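Local coordinates for protein alginase (Pseudoalteromonas, PDB 4Q8K) that cleaves alginate as a polysaccharide lyase of family 18, probably breaking glycosidic bonds by beta-elimination, at residues 145-150 with 362-367; 154-159 with 187-192; 168-173 with 317-322. All coordinates share one frame; numbering follows the deposited sequence.

Contact 1 (145-150 with 362-367)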
loop_
_atom_site.group_PDB
_atom_site.type_symbol
_atom_site.label_atom_id
_atom_site.label_comp_id
_atom_site.label_asym_id
_atom_site.label_seq_id
_atom_site.Cartn_x
_atom_site.Cartn_y
_atom_site.Cartn_z
ATOM N N PRO A 145 -11.639 -0.528 13.587
ATOM C CA PRO A 145 -11.783 -1.873 14.128
ATOM C C PRO A 145 -10.735 -2.207 15.191
ATOM O O PRO A 145 -9.600 -1.832 15.079
ATOM C CB PRO A 145 -11.527 -2.752 12.928
ATOM C CG PRO A 145 -11.921 -1.952 11.764
ATOM C CD PRO A 145 -11.655 -0.524 12.123
ATOM N N SER A 146 -11.133 -2.977 16.190
ATOM C CA SER A 146 -10.221 -3.373 17.231
ATOM C C SER A 146 -9.111 -4.303 16.731
ATOM O O SER A 146 -8.060 -4.324 17.265
ATOM C CB SER A 146 -11.009 -3.944 18.415
ATOM O OG SER A 146 -10.449 -5.112 18.924
ATOM N N SER A 147 -9.367 -5.087 15.710
ATOM C CA SER A 147 -8.317 -5.944 15.158
ATOM C C SER A 147 -7.063 -5.145 14.811
ATOM O O SER A 147 -5.943 -5.657 14.862
ATOM C CB SER A 147 -8.824 -6.662 13.911
ATOM O OG SER A 147 -9.120 -5.723 12.893
ATOM N N ILE A 148 -7.265 -3.877 14.472
ATOM C CA ILE A 148 -6.157 -2.984 14.167
ATOM C C ILE A 148 -5.640 -2.290 15.414
ATOM O O ILE A 148 -4.449 -2.373 15.738
ATOM C CB ILE A 148 -6.584 -1.916 13.152
ATOM C CG1 ILE A 148 -6.986 -2.585 11.835
ATOM C CG2 ILE A 148 -5.458 -0.913 12.933
ATOM C CD1 ILE A 148 -7.667 -1.652 10.856
ATOM N N THR A 149 -6.537 -1.599 16.109
ATOM C CA THR A 149 -6.137 -0.748 17.232
ATOM C C THR A 149 -5.520 -1.522 18.396
ATOM O O THR A 149 -4.668 -0.984 19.111
ATOM C CB THR A 149 -7.310 0.110 17.754
ATOM O OG1 THR A 149 -8.320 -0.734 18.318
ATOM C CG2 THR A 149 -7.912 0.944 16.634
ATOM N N SER A 150 -5.940 -2.774 18.577
ATOM C CA SER A 150 -5.519 -3.578 19.723
ATOM C C SER A 150 -4.380 -4.536 19.383
ATOM O O SER A 150 -3.780 -5.134 20.271
ATOM C CB SER A 150 -6.703 -4.379 20.274
ATOM O OG SER A 150 -6.932 -5.547 19.499
ATOM N N VAL A 362 -13.036 2.416 8.183
ATOM C CA VAL A 362 -12.234 1.246 7.899
ATOM C C VAL A 362 -12.916 -0.024 8.394
ATOM O O VAL A 362 -13.466 -0.050 9.494
ATOM C CB VAL A 362 -10.861 1.371 8.564
ATOM C CG1 VAL A 362 -9.987 0.173 8.232
ATOM C CG2 VAL A 362 -10.198 2.671 8.121
ATOM N N SER A 363 -12.884 -1.070 7.577
ATOM C CA SER A 363 -13.300 -2.389 8.033
ATOM C C SER A 363 -12.351 -3.476 7.543
ATOM O O SER A 363 -11.724 -3.357 6.496
ATOM C CB SER A 363 -14.747 -2.693 7.627
ATOM O OG SER A 363 -14.899 -2.634 6.224
ATOM N N TYR A 364 -12.200 -4.509 8.338
ATOM C CA TYR A 364 -11.422 -5.653 7.954
ATOM C C TYR A 364 -12.064 -6.908 8.482
ATOM O O TYR A 364 -12.378 -6.986 9.621
ATOM C CB TYR A 364 -9.982 -5.573 8.458
ATOM C CG TYR A 364 -9.159 -6.720 8.029
ATOM C CD1 TYR A 364 -8.682 -6.829 6.752
ATOM C CD2 TYR A 364 -8.877 -7.731 8.897
ATOM C CE1 TYR A 364 -7.922 -7.903 6.378
ATOM C CE2 TYR A 364 -8.141 -8.807 8.532
ATOM C CZ TYR A 364 -7.665 -8.905 7.280
ATOM O OH TYR A 364 -6.962 -10.011 6.951
ATOM N N THR A 365 -12.267 -7.873 7.613
ATOM C CA THR A 365 -12.722 -9.179 8.044
ATOM C C THR A 365 -11.840 -10.244 7.486
ATOM O O THR A 365 -11.352 -10.136 6.400
ATOM C CB THR A 365 -14.167 -9.487 7.610
ATOM O OG1 THR A 365 -14.178 -9.755 6.229
ATOM C CG2 THR A 365 -15.076 -8.379 7.870
ATOM N N ARG A 366 -11.690 -11.298 8.267
ATOM C CA ARG A 366 -10.829 -12.386 7.955
ATOM C C ARG A 366 -11.428 -13.702 8.438
ATOM O O ARG A 366 -11.672 -13.867 9.593
ATOM C CB ARG A 366 -9.513 -12.185 8.664
ATOM C CG ARG A 366 -8.486 -13.249 8.460
ATOM C CD ARG A 366 -7.278 -12.973 9.343
ATOM N NE ARG A 366 -6.221 -13.915 9.080
ATOM C CZ ARG A 366 -5.403 -13.834 8.058
ATOM N NH1 ARG A 366 -5.514 -12.846 7.226
ATOM N NH2 ARG A 366 -4.493 -14.736 7.879
ATOM N N GLU A 367 -11.691 -14.601 7.512
ATOM C CA GLU A 367 -12.098 -15.965 7.825
ATOM C C GLU A 367 -11.236 -17.013 7.168
ATOM O O GLU A 367 -10.960 -16.974 6.004
ATOM C CB GLU A 367 -13.566 -16.210 7.502
ATOM C CG GLU A 367 -14.097 -15.499 6.295
ATOM C CD GLU A 367 -15.361 -14.720 6.578
ATOM O OE1 GLU A 367 -15.469 -14.129 7.654
ATOM O OE2 GLU A 367 -16.252 -14.708 5.716
HETATM O O HOH W 1 -11.216 -6.772 12.025
#
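Pro145 and Ile148 rest on Val362, Ser363 and Tyr364, which packs the short helix 146-149 against strand 355-368 in the beta-jelly roll of this lyase. The contact is small, burying 194 Å² in all, and it is mainly apolar. Ile148 can be followed outward. From CB, the CG2 branch reaches Tyr191 of strand 186-193, while CG1 turns to the ring of Phe154. The tip, CD1, lies 3.9 Å from Val362 CG1 and also touches Phe319. With CG1 beside the backbone N (chi1 -62°) and CD1 extended from it, the side chain meets that of Val362 at about a right angle. One isoleucine thus joins the helix to both sheets. Pro145 sits at the N-cap position and brings its ring to the strand backbone: CD is 3.2 Å from Val362 O, and CG is 4.0 Å from Ser363 CA. CD also packs 4.1 Å from Val362 CB, and the proline's own carbonyl oxygen accepts from the N-H groups of Ile148 and Thr149. An alanine here would probably leave a gap beside Val362 O and Ser363 CA, with the N-cap residue less restricted in its backbone rotation. Further along the strand, Tyr364 turns its ring inward, where it meets Phe154 edge-to-face and its OH bonds to Glu206. A water also lies near Ser147 OG, at a separation so short that its exact length is doubtful; the same water donates to Tyr364 O at 2.7 Å.

Contact 2 (154-159 with 187-192). With SO4 (sulfate ion), chain D.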
loop_
_atom_site.group_PDB
_atom_site.type_symbol
_atom_site.label_atom_id
_atom_site.label_comp_id
_atom_site.label_asym_id
_atom_site.label_seq_id
_atom_site.Cartn_x
_atom_site.Cartn_y
_atom_site.Cartn_z
ATOM N N PHE A 154 -3.317 -7.245 13.541
ATOM C CA PHE A 154 -2.265 -6.457 12.882
ATOM C C PHE A 154 -1.126 -6.035 13.796
ATOM O O PHE A 154 -1.360 -5.589 14.912
ATOM C CB PHE A 154 -2.858 -5.203 12.235
ATOM C CG PHE A 154 -3.752 -5.502 11.063
ATOM C CD1 PHE A 154 -3.221 -5.668 9.794
ATOM C CD2 PHE A 154 -5.119 -5.641 11.239
ATOM C CE1 PHE A 154 -4.038 -5.961 8.712
ATOM C CE2 PHE A 154 -5.946 -5.936 10.166
ATOM C CZ PHE A 154 -5.401 -6.093 8.896
ATOM N N ASP A 155 0.094 -6.156 13.276
ATOM C CA ASP A 155 1.306 -5.609 13.902
ATOM C C ASP A 155 1.638 -4.277 13.259
ATOM O O ASP A 155 1.461 -4.113 12.050
ATOM C CB ASP A 155 2.494 -6.535 13.686
ATOM C CG ASP A 155 2.482 -7.727 14.614
ATOM O OD1 ASP A 155 1.797 -7.658 15.650
ATOM O OD2 ASP A 155 3.156 -8.727 14.313
ATOM N N LEU A 156 2.144 -3.337 14.053
ATOM C CA LEU A 156 2.470 -2.002 13.551
ATOM C C LEU A 156 3.926 -1.893 13.098
ATOM O O LEU A 156 4.828 -2.381 13.767
ATOM C CB LEU A 156 2.164 -0.940 14.612
ATOM C CG LEU A 156 2.544 0.510 14.276
ATOM C CD1 LEU A 156 1.772 0.983 13.048
ATOM C CD2 LEU A 156 2.282 1.440 15.460
ATOM N N GLU A 157 4.134 -1.257 11.947
ATOM C CA GLU A 157 5.467 -0.962 11.434
ATOM C C GLU A 157 5.606 0.546 11.416
ATOM O O GLU A 157 4.987 1.220 10.591
ATOM C CB GLU A 157 5.644 -1.498 10.005
ATOM C CG GLU A 157 5.467 -2.994 9.840
ATOM C CD GLU A 157 5.332 -3.381 8.382
ATOM O OE1 GLU A 157 6.342 -3.794 7.767
ATOM O OE2 GLU A 157 4.212 -3.263 7.855
ATOM N N GLY A 158 6.420 1.076 12.326
ATOM C CA GLY A 158 6.535 2.510 12.495
ATOM C C GLY A 158 5.749 2.957 13.712
ATOM O O GLY A 158 4.582 3.335 13.613
ATOM N N ASP A 159 6.397 2.909 14.859
ATOM C CA ASP A 159 5.758 3.121 16.128
ATOM C C ASP A 159 5.356 4.556 16.377
ATOM O O ASP A 159 4.375 4.829 17.011
ATOM C CB ASP A 159 6.690 2.654 17.252
ATOM C CG ASP A 159 6.848 1.195 17.290
ATOM O OD1 ASP A 159 5.851 0.512 17.284
ATOM O OD2 ASP A 159 7.956 0.710 17.318
ATOM N N TRP A 187 10.551 4.343 2.884
ATOM C CA TRP A 187 10.133 4.476 4.272
ATOM C C TRP A 187 8.688 4.047 4.349
ATOM O O TRP A 187 7.922 4.331 3.433
ATOM C CB TRP A 187 10.217 5.925 4.712
ATOM C CG TRP A 187 11.545 6.321 5.263
ATOM C CD1 TRP A 187 12.553 5.489 5.670
ATOM C CD2 TRP A 187 12.019 7.651 5.448
ATOM N NE1 TRP A 187 13.625 6.232 6.120
ATOM C CE2 TRP A 187 13.313 7.561 6.002
ATOM C CE3 TRP A 187 11.463 8.914 5.226
ATOM C CZ2 TRP A 187 14.071 8.687 6.305
ATOM C CZ3 TRP A 187 12.209 10.031 5.540
ATOM C CH2 TRP A 187 13.499 9.909 6.080
ATOM N N ARG A 188 8.303 3.383 5.433
ATOM C CA ARG A 188 6.908 2.966 5.569
ATOM C C ARG A 188 6.280 3.318 6.909
ATOM O O ARG A 188 6.967 3.513 7.923
ATOM C CB ARG A 188 6.741 1.464 5.302
ATOM C CG ARG A 188 7.112 0.589 6.493
ATOM C CD ARG A 188 7.151 -0.877 6.126
ATOM N NE ARG A 188 8.105 -1.149 5.057
ATOM C CZ ARG A 188 8.372 -2.356 4.573
ATOM N NH1 ARG A 188 7.746 -3.429 5.048
ATOM N NH2 ARG A 188 9.267 -2.491 3.603
ATOM N N HIS A 189 4.954 3.390 6.887
ATOM C CA HIS A 189 4.134 3.478 8.084
ATOM C C HIS A 189 2.934 2.596 7.757
ATOM O O HIS A 189 2.108 2.967 6.929
ATOM C CB HIS A 189 3.688 4.905 8.316
ATOM C CG HIS A 189 3.370 5.212 9.746
ATOM N ND1 HIS A 189 2.775 6.387 10.136
ATOM C CD2 HIS A 189 3.561 4.487 10.875
ATOM C CE1 HIS A 189 2.624 6.387 11.454
ATOM N NE2 HIS A 189 3.095 5.248 11.923
ATOM N N GLU A 190 2.849 1.429 8.391
ATOM C CA GLU A 190 2.050 0.344 7.842
ATOM C C GLU A 190 1.622 -0.664 8.907
ATOM O O GLU A 190 2.327 -0.870 9.906
ATOM C CB GLU A 190 2.928 -0.355 6.809
ATOM C CG GLU A 190 2.313 -1.452 5.991
ATOM C CD GLU A 190 3.311 -1.973 4.979
ATOM O OE1 GLU A 190 4.198 -2.775 5.357
ATOM O OE2 GLU A 190 3.224 -1.559 3.810
ATOM N N TYR A 191 0.471 -1.294 8.681
ATOM C CA TYR A 191 0.039 -2.418 9.504
ATOM C C TYR A 191 0.162 -3.699 8.685
ATOM O O TYR A 191 -0.046 -3.682 7.471
ATOM C CB TYR A 191 -1.419 -2.253 9.929
ATOM C CG TYR A 191 -1.677 -1.248 11.029
ATOM C CD1 TYR A 191 -1.327 -1.525 12.347
ATOM C CD2 TYR A 191 -2.306 -0.038 10.758
ATOM C CE1 TYR A 191 -1.585 -0.617 13.350
ATOM C CE2 TYR A 191 -2.559 0.877 11.750
ATOM C CZ TYR A 191 -2.198 0.580 13.048
ATOM O OH TYR A 191 -2.448 1.495 14.041
ATOM N N LYS A 192 0.483 -4.810 9.345
ATOM C CA LYS A 192 0.593 -6.095 8.666
ATOM C C LYS A 192 -0.052 -7.215 9.478
ATOM O O LYS A 192 0.062 -7.245 10.699
ATOM C CB LYS A 192 2.062 -6.436 8.398
ATOM C CG LYS A 192 2.931 -6.409 9.654
ATOM C CD LYS A 192 4.337 -6.916 9.386
ATOM C CE LYS A 192 5.177 -6.862 10.674
ATOM N NZ LYS A 192 6.557 -7.390 10.444
HETATM S S SO4 D . 9.911 -6.291 3.136
HETATM O O1 SO4 D . 10.687 -7.421 3.653
HETATM O O2 SO4 D . 9.254 -6.703 1.894
HETATM O O3 SO4 D . 8.932 -5.888 4.143
HETATM O O4 SO4 D . 10.811 -5.181 2.856
HETATM O O HOH W 2 8.171 -5.715 8.751
#
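Glu157 and Lys192, with Tyr191 next, contribute the largest buried areas where strand 154-157 pairs with strand 187-192. The strand directions differ by 160°, so the pairing is antiparallel; Asp155 with Lys192 and Glu157 with Glu190 are hydrogen-bonded pairs, and Leu156 with Tyr191 is the non-hydrogen-bonded pair between them. The backbone bond from Glu157 N to Glu190 O measures 2.8 Å. Glu157 extends beyond CG on the same face as Glu190 and Lys192. Its OE1 receives Arg188 NH1 at 3.1 Å, on the syn side of the carboxylate but 26° out of its plane, and the carboxylate and guanidinium planes stand 82° apart. Its other oxygen, OE2, lies 2.5 Å from Glu190 OE1, the two side chains running side by side in the same direction. The extended Lys192 chain crosses Glu157 at about a right angle, with CD 3.8 Å from Glu157 CD, and a water links Lys192 NZ to Glu157 OE1. Across the sheet, on the face bearing Leu156, the methyl CD1 of that leucine sits over one face of the Tyr191 ring, 4.1 Å from its centroid and offset toward the rim. Besides its salt bridge to Glu157, Arg188 holds a sulfate together with Thr181, NH1 binding O3 of the ion at 2.9 Å; the sulfate is probably left by the crystallisation liquor. Lys318 makes a salt bridge to Glu190 OE1 from the adjoining strand. Two carboxyl oxygens as close as those of Glu157 and Glu190 are likely to share a proton, and Arg188 and Lys318 would probably offset the charge that remains.

Contact 3 (168-173 with 317-322)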
loop_
_atom_site.group_PDB
_atom_site.type_symbol
_atom_site.label_atom_id
_atom_site.label_comp_id
_atom_site.label_asym_id
_atom_site.label_seq_id
_atom_site.Cartn_x
_atom_site.Cartn_y
_atom_site.Cartn_z
ATOM N N SER A 168 -11.465 7.126 15.383
ATOM C CA SER A 168 -12.046 6.864 14.074
ATOM C C SER A 168 -11.132 7.177 12.870
ATOM O O SER A 168 -11.565 7.120 11.751
ATOM C CB SER A 168 -13.361 7.622 13.941
ATOM O OG SER A 168 -14.221 7.353 15.003
ATOM N N THR A 169 -9.865 7.483 13.115
ATOM C CA THR A 169 -8.974 7.921 12.040
ATOM C C THR A 169 -7.578 7.305 12.119
ATOM O O THR A 169 -6.966 7.268 13.184
ATOM C CB THR A 169 -8.818 9.452 12.045
ATOM O OG1 THR A 169 -10.095 10.073 12.238
ATOM C CG2 THR A 169 -8.211 9.929 10.737
ATOM N N LEU A 170 -7.083 6.814 10.983
ATOM C CA LEU A 170 -5.701 6.363 10.881
ATOM C C LEU A 170 -4.932 7.298 9.956
ATOM O O LEU A 170 -5.380 7.596 8.846
ATOM C CB LEU A 170 -5.622 4.933 10.342
ATOM C CG LEU A 170 -6.247 3.817 11.183
ATOM C CD1 LEU A 170 -6.191 2.504 10.428
ATOM C CD2 LEU A 170 -5.538 3.686 12.525
ATOM N N VAL A 171 -3.781 7.774 10.419
ATOM C CA VAL A 171 -2.935 8.641 9.602
ATOM C C VAL A 171 -1.559 8.021 9.447
ATOM O O VAL A 171 -0.858 7.809 10.433
ATOM C CB VAL A 171 -2.784 10.040 10.223
ATOM C CG1 VAL A 171 -1.639 10.792 9.549
ATOM C CG2 VAL A 171 -4.091 10.811 10.115
ATOM N N PHE A 172 -1.176 7.736 8.207
ATOM C CA PHE A 172 0.102 7.092 7.926
ATOM C C PHE A 172 1.069 8.090 7.309
ATOM O O PHE A 172 0.832 8.606 6.215
ATOM C CB PHE A 172 -0.084 5.888 6.999
ATOM C CG PHE A 172 -1.027 4.840 7.546
ATOM C CD1 PHE A 172 -0.570 3.871 8.431
ATOM C CD2 PHE A 172 -2.363 4.836 7.191
ATOM C CE1 PHE A 172 -1.428 2.908 8.941
ATOM C CE2 PHE A 172 -3.227 3.870 7.704
ATOM C CZ PHE A 172 -2.760 2.916 8.574
ATOM N N VAL A 173 2.158 8.358 8.027
ATOM C CA VAL A 173 3.104 9.398 7.650
ATOM C C VAL A 173 4.529 8.850 7.690
ATOM O O VAL A 173 5.240 8.999 8.686
ATOM C CB VAL A 173 2.985 10.586 8.603
ATOM C CG1 VAL A 173 1.829 11.494 8.185
ATOM C CG2 VAL A 173 2.789 10.086 10.048
ATOM N N PHE A 317 -1.656 -9.686 4.417
ATOM C CA PHE A 317 -2.141 -8.397 3.982
ATOM C C PHE A 317 -1.482 -7.277 4.785
ATOM O O PHE A 317 -1.262 -7.418 5.994
ATOM C CB PHE A 317 -3.658 -8.327 4.158
ATOM C CG PHE A 317 -4.275 -7.057 3.638
ATOM C CD1 PHE A 317 -4.309 -6.805 2.279
ATOM C CD2 PHE A 317 -4.841 -6.136 4.501
ATOM C CE1 PHE A 317 -4.881 -5.638 1.788
ATOM C CE2 PHE A 317 -5.412 -4.970 4.027
ATOM C CZ PHE A 317 -5.437 -4.723 2.659
ATOM N N LYS A 318 -1.169 -6.173 4.105
ATOM C CA LYS A 318 -0.677 -4.969 4.761
ATOM C C LYS A 318 -1.384 -3.751 4.201
ATOM O O LYS A 318 -1.851 -3.762 3.056
ATOM C CB LYS A 318 0.834 -4.797 4.539
ATOM C CG LYS A 318 1.638 -6.071 4.636
ATOM C CD LYS A 318 3.132 -5.785 4.744
ATOM C CE LYS A 318 3.696 -5.201 3.464
ATOM N NZ LYS A 318 5.165 -4.899 3.630
ATOM N N PHE A 319 -1.448 -2.683 4.985
ATOM C CA PHE A 319 -2.011 -1.445 4.460
ATOM C C PHE A 319 -1.440 -0.266 5.229
ATOM O O PHE A 319 -0.977 -0.427 6.359
ATOM C CB PHE A 319 -3.540 -1.471 4.549
ATOM C CG PHE A 319 -4.061 -1.433 5.955
ATOM C CD1 PHE A 319 -4.170 -2.601 6.694
ATOM C CD2 PHE A 319 -4.438 -0.240 6.531
ATOM C CE1 PHE A 319 -4.647 -2.569 7.998
ATOM C CE2 PHE A 319 -4.919 -0.201 7.836
ATOM C CZ PHE A 319 -5.024 -1.371 8.562
ATOM N N GLY A 320 -1.462 0.905 4.601
ATOM C CA GLY A 320 -0.912 2.119 5.177
ATOM C C GLY A 320 -0.264 2.977 4.108
ATOM O O GLY A 320 -0.872 3.293 3.086
ATOM N N ASN A 321 0.985 3.359 4.329
ATOM C CA ASN A 321 1.644 4.229 3.374
ATOM C C ASN A 321 3.101 3.816 3.318
ATOM O O ASN A 321 3.881 4.127 4.229
ATOM C CB ASN A 321 1.462 5.691 3.802
ATOM C CG ASN A 321 2.154 6.678 2.873
ATOM O OD1 ASN A 321 2.901 6.290 1.980
ATOM N ND2 ASN A 321 1.925 7.962 3.108
ATOM N N TYR A 322 3.442 3.059 2.279
ATOM C CA TYR A 322 4.811 2.621 2.037
ATOM C C TYR A 322 5.387 3.451 0.892
ATOM O O TYR A 322 5.197 3.127 -0.275
ATOM C CB TYR A 322 4.793 1.141 1.674
ATOM C CG TYR A 322 6.128 0.487 1.421
ATOM C CD1 TYR A 322 7.326 1.164 1.624
ATOM C CD2 TYR A 322 6.188 -0.822 0.961
ATOM C CE1 TYR A 322 8.538 0.548 1.387
ATOM C CE2 TYR A 322 7.400 -1.448 0.716
ATOM C CZ TYR A 322 8.573 -0.750 0.931
ATOM O OH TYR A 322 9.782 -1.366 0.694
#
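Phe172 and Phe319 are brought together by different first torsions. In Phe172, CG lies beside the backbone N and anti to the carbonyl carbon (chi1 -58°), which starts the ring toward Gly320; in Phe319, CG stands between the backbone N and the carbonyl carbon (chi1 68°), and the end of this side chain comes nearer to strand 169-172 than its CB direction would suggest. The contact belongs to the interior of the beta-jelly roll, where strand 169-172 of one antiparallel sheet faces strands 316-319 and 321-324 of the other. Its main feature is a CH-pi contact: Gly320 CA sits over the centre of one face of the Phe172 ring, 3.5 Å from the centroid. All six ring carbons lie at similar range from that CA, the closest being CG at 3.6 Å. A side chain at Gly320 would put its CB hard against Phe172 CD1, and the glycine's backbone angles would also press it against the carbonyl oxygen of Phe319. The chain turns a corner at this glycine. Just before it, the Phe319 ring approaches with its CE2 3.9 Å from Phe172 CZ; the ring planes are 82° apart and the side chains cross obliquely, with 6.0 Å between centroids. The same CE2 carbon touches Leu170 CD1 at 4.0 Å, and that methyl lies at the ring's edge, near its plane. Beyond the glycine, Asn321 and Phe172 meet CB to CB at 3.6 Å. The amide of Asn321 is held mainly from outside the pair, OD1 by Thr222 and ND2 by Ser355. A weak hydrogen bond of 3.4 Å joins Asn321 ND2 to Phe172 O.

Overall arrangement
Contacts 2 and 3, their centres about 8 Å apart, are joined where strand 186-193 of contact 2 pairs with strands 316-319 and 321-324 of contact 3: Tyr191 N lies 2.9 Å from Phe319 O, a probable hydrogen bond. Contact 1 is centred about 15 Å from contact 2 and 13 Å from contact 3, yet Ile148 CD1 reaches Phe319 CZ at 3.5 Å and Ile148 CG2 reaches Tyr191 CZ at 3.6 Å, so contacts 1 and 3, with the Phe154 and Tyr191 side of contact 2, meet in one apolar core. The polar face carrying Arg188, Glu190 and Lys318, where sulfate binds, probably belongs to the substrate groove, as in related jelly-roll alginate lyases. None of the segments supplies the calcium site.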